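Local coordinates for protein positive phenol-degradative gene regulator (Ralstonia sp. E2, PDB 5FRX) that probably activates transcription of phenol-degradation genes as a sigma54-dependent, ATP-binding regulator, and binds a phenol and zinc through its N-terminal sensor domain, at residues T169-E174 / K190-W195. Sequence-based numbering, arbitrary orientation.
Sequences TILYRE and KPLEQW. With ZN (zinc ion), chain C; NPO (p-nitrophenol), chain D.
Residues 169-174 and 190-195 meet where an antiparallel beta hairpin of the V4R-type sensor domain ends: the start of strand 170-176 lies beside the last residues of strand 185-191, which then turns into a 3-10 segment. Ile-170 and Pro-191 form a non-hydrogen-bonded pair, their CA atoms 4.4 Å apart, and Leu-171 and Lys-190 the hydrogen-bonded pair that follows. Of the two bonds in that pair, Lys-190 N to Leu-171 O is nearly straight (168°), whereas Leu-171 N to Lys-190 O is weak. Leu-192 N donates to Thr-169 O over 3.1 Å, carrying the pairing into the turn.

The chain then doubles back, and the indole of Trp-195 lies against strand 170-176. Its NE1 is 3.0 Å from both Leu-171 O and Lys-190 O, standing above each carbonyl plane, so one N-H is shared between two backbone acceptors of the same pair. The six-membered ring takes Arg-173 CG over one face in a CH-pi contact, 3.8 Å from the centroid. The arginine chain bends at chi3 (72°), and its guanidinium, turned 71° from the indole plane, reaches Glu-201 and Asp-197 in salt bridges. Leu-171 CD1 and Leu-192 CD1 touch at 3.6 Å, the two side chains running side by side, while on the face of Ile-170 and Pro-191 the isoleucine CD1 packs on the proline ring.

The CB of Tyr-172 is directed away from residues 190-195; its OH is hydrogen-bonded with Thr-162 OG1 and comes within 2.6 Å of p-nitrophenol nitro oxygen O3, a weak bond at best. Glu-174 completes the zinc site with Cys-151, Cys-177 and Cys-185, its OE1 standing 1.9 Å from the zinc ion.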
loop_
_atom_site.group_PDB
_atom_site.type_symbol
_atom_site.label_atom_id
_atom_site.label_comp_id
_atom_site.label_asym_id
_atom_site.label_seq_id
_atom_site.Cartn_x
_atom_site.Cartn_y
_atom_site.Cartn_z
ATOM N N THR A 169 16.705 -4.599 -19.297
ATOM C CA THR A 169 16.559 -3.423 -18.432
ATOM C C THR A 169 16.166 -2.118 -19.148
ATOM O O THR A 169 16.891 -1.615 -20.003
ATOM C CB THR A 169 17.854 -3.173 -17.670
ATOM O OG1 THR A 169 18.146 -4.312 -16.851
ATOM C CG2 THR A 169 17.710 -1.955 -16.789
ATOM N N ILE A 170 15.012 -1.573 -18.793
ATOM C CA ILE A 170 14.589 -0.276 -19.304
ATOM C C ILE A 170 14.426 0.717 -18.160
ATOM O O ILE A 170 13.438 0.669 -17.421
ATOM C CB ILE A 170 13.269 -0.381 -20.081
ATOM C CG1 ILE A 170 13.419 -1.393 -21.222
ATOM C CG2 ILE A 170 12.856 0.976 -20.612
ATOM C CD1 ILE A 170 14.729 -1.257 -21.984
ATOM N N LEU A 171 15.397 1.611 -17.993
ATOM C CA LEU A 171 15.309 2.599 -16.918
ATOM C C LEU A 171 14.463 3.789 -17.345
ATOM O O LEU A 171 14.504 4.200 -18.501
ATOM C CB LEU A 171 16.693 3.084 -16.500
ATOM C CG LEU A 171 17.739 2.075 -16.045
ATOM C CD1 LEU A 171 19.017 2.810 -15.686
ATOM C CD2 LEU A 171 17.249 1.253 -14.871
ATOM N N TYR A 172 13.693 4.339 -16.408
ATOM C CA TYR A 172 12.988 5.602 -16.626
ATOM C C TYR A 172 13.520 6.709 -15.727
ATOM O O TYR A 172 14.015 6.446 -14.634
ATOM C CB TYR A 172 11.494 5.468 -16.357
ATOM C CG TYR A 172 10.684 4.628 -17.313
ATOM C CD1 TYR A 172 10.845 3.248 -17.378
ATOM C CD2 TYR A 172 9.716 5.210 -18.104
ATOM C CE1 TYR A 172 10.084 2.486 -18.224
ATOM C CE2 TYR A 172 8.954 4.459 -18.955
ATOM C CZ TYR A 172 9.134 3.096 -19.007
ATOM O OH TYR A 172 8.348 2.351 -19.852
ATOM N N ARG A 173 13.395 7.946 -16.196
ATOM C CA ARG A 173 13.609 9.115 -15.363
ATOM C C ARG A 173 12.456 10.076 -15.548
ATOM O O ARG A 173 11.910 10.194 -16.652
ATOM C CB ARG A 173 14.913 9.811 -15.705
ATOM C CG ARG A 173 16.108 8.888 -15.739
ATOM C CD ARG A 173 17.385 9.674 -15.490
ATOM N NE ARG A 173 17.453 10.090 -14.095
ATOM C CZ ARG A 173 18.226 9.506 -13.190
ATOM N NH1 ARG A 173 19.009 8.491 -13.545
ATOM N NH2 ARG A 173 18.219 9.947 -11.936
ATOM N N GLU A 174 12.068 10.734 -14.456
ATOM C CA GLU A 174 11.118 11.836 -14.506
ATOM C C GLU A 174 11.828 13.056 -15.063
ATOM O O GLU A 174 12.838 13.482 -14.525
ATOM C CB GLU A 174 10.554 12.160 -13.117
ATOM C CG GLU A 174 9.610 11.146 -12.515
ATOM C CD GLU A 174 8.859 11.696 -11.305
ATOM O OE1 GLU A 174 7.828 12.377 -11.485
ATOM O OE2 GLU A 174 9.312 11.446 -10.170
ATOM N N LYS A 190 13.942 4.185 -21.678
ATOM C CA LYS A 190 14.792 3.659 -22.722
ATOM C C LYS A 190 15.833 2.717 -22.128
ATOM O O LYS A 190 16.065 2.734 -20.915
ATOM C CB LYS A 190 15.450 4.804 -23.491
ATOM C CG LYS A 190 16.392 5.642 -22.673
ATOM C CD LYS A 190 16.927 6.801 -23.486
ATOM C CE LYS A 190 17.814 7.713 -22.647
ATOM N NZ LYS A 190 18.131 9.001 -23.347
ATOM N N PRO A 191 16.442 1.871 -22.979
ATOM C CA PRO A 191 17.352 0.807 -22.545
ATOM C C PRO A 191 18.521 1.330 -21.729
ATOM O O PRO A 191 18.968 2.443 -21.958
ATOM C CB PRO A 191 17.830 0.195 -23.867
ATOM C CG PRO A 191 16.711 0.435 -24.806
ATOM C CD PRO A 191 16.169 1.797 -24.425
ATOM N N LEU A 192 19.005 0.524 -20.794
ATOM C CA LEU A 192 19.984 0.967 -19.819
ATOM C C LEU A 192 21.161 1.734 -20.443
ATOM O O LEU A 192 21.465 2.859 -20.021
ATOM C CB LEU A 192 20.473 -0.241 -19.022
ATOM C CG LEU A 192 21.813 -0.126 -18.300
ATOM C CD1 LEU A 192 21.681 0.839 -17.161
ATOM C CD2 LEU A 192 22.336 -1.494 -17.818
ATOM N N GLU A 193 21.795 1.151 -21.466
ATOM C CA GLU A 193 22.996 1.748 -22.074
ATOM C C GLU A 193 22.735 3.070 -22.815
ATOM O O GLU A 193 23.636 3.911 -22.913
ATOM C CB GLU A 193 23.665 0.752 -23.031
ATOM C CG GLU A 193 22.865 0.449 -24.294
ATOM C CD GLU A 193 23.676 -0.317 -25.332
ATOM O OE1 GLU A 193 24.850 -0.654 -25.059
ATOM O OE2 GLU A 193 23.140 -0.585 -26.427
ATOM N N GLN A 194 21.519 3.252 -23.333
ATOM C CA GLN A 194 21.106 4.527 -23.934
ATOM C C GLN A 194 21.062 5.670 -22.908
ATOM O O GLN A 194 20.651 6.779 -23.248
ATOM C CB GLN A 194 19.717 4.404 -24.605
ATOM C CG GLN A 194 19.652 3.627 -25.936
ATOM C CD GLN A 194 18.243 3.599 -26.571
ATOM O OE1 GLN A 194 17.482 4.562 -26.479
ATOM N NE2 GLN A 194 17.903 2.485 -27.218
ATOM N N TRP A 195 21.455 5.393 -21.659
ATOM C CA TRP A 195 21.458 6.389 -20.570
ATOM C C TRP A 195 22.877 6.717 -20.168
ATOM O O TRP A 195 23.654 5.818 -19.863
ATOM C CB TRP A 195 20.716 5.904 -19.302
ATOM C CG TRP A 195 19.229 5.878 -19.381
ATOM C CD1 TRP A 195 18.444 4.782 -19.538
ATOM C CD2 TRP A 195 18.338 7.002 -19.286
ATOM N NE1 TRP A 195 17.129 5.148 -19.578
ATOM C CE2 TRP A 195 17.034 6.504 -19.421
ATOM C CE3 TRP A 195 18.521 8.376 -19.113
ATOM C CZ2 TRP A 195 15.919 7.328 -19.386
ATOM C CZ3 TRP A 195 17.417 9.189 -19.081
ATOM C CH2 TRP A 195 16.130 8.665 -19.212
HETATM ZN ZN ZN C . 6.529 13.170 -10.273
HETATM C C1 NPO D . 4.740 2.378 -18.059
HETATM C C2 NPO D . 4.882 3.742 -18.173
HETATM C C3 NPO D . 4.303 4.570 -17.239
HETATM C C4 NPO D . 3.580 4.032 -16.187
HETATM C C5 NPO D . 3.428 2.663 -16.067
HETATM C C6 NPO D . 4.023 1.828 -17.004
HETATM O OH NPO D . 2.999 4.892 -15.255
HETATM N N1 NPO D . 5.366 1.539 -19.028
HETATM O O2 NPO D . 5.552 0.220 -18.732
HETATM O O3 NPO D . 5.787 1.996 -20.093
#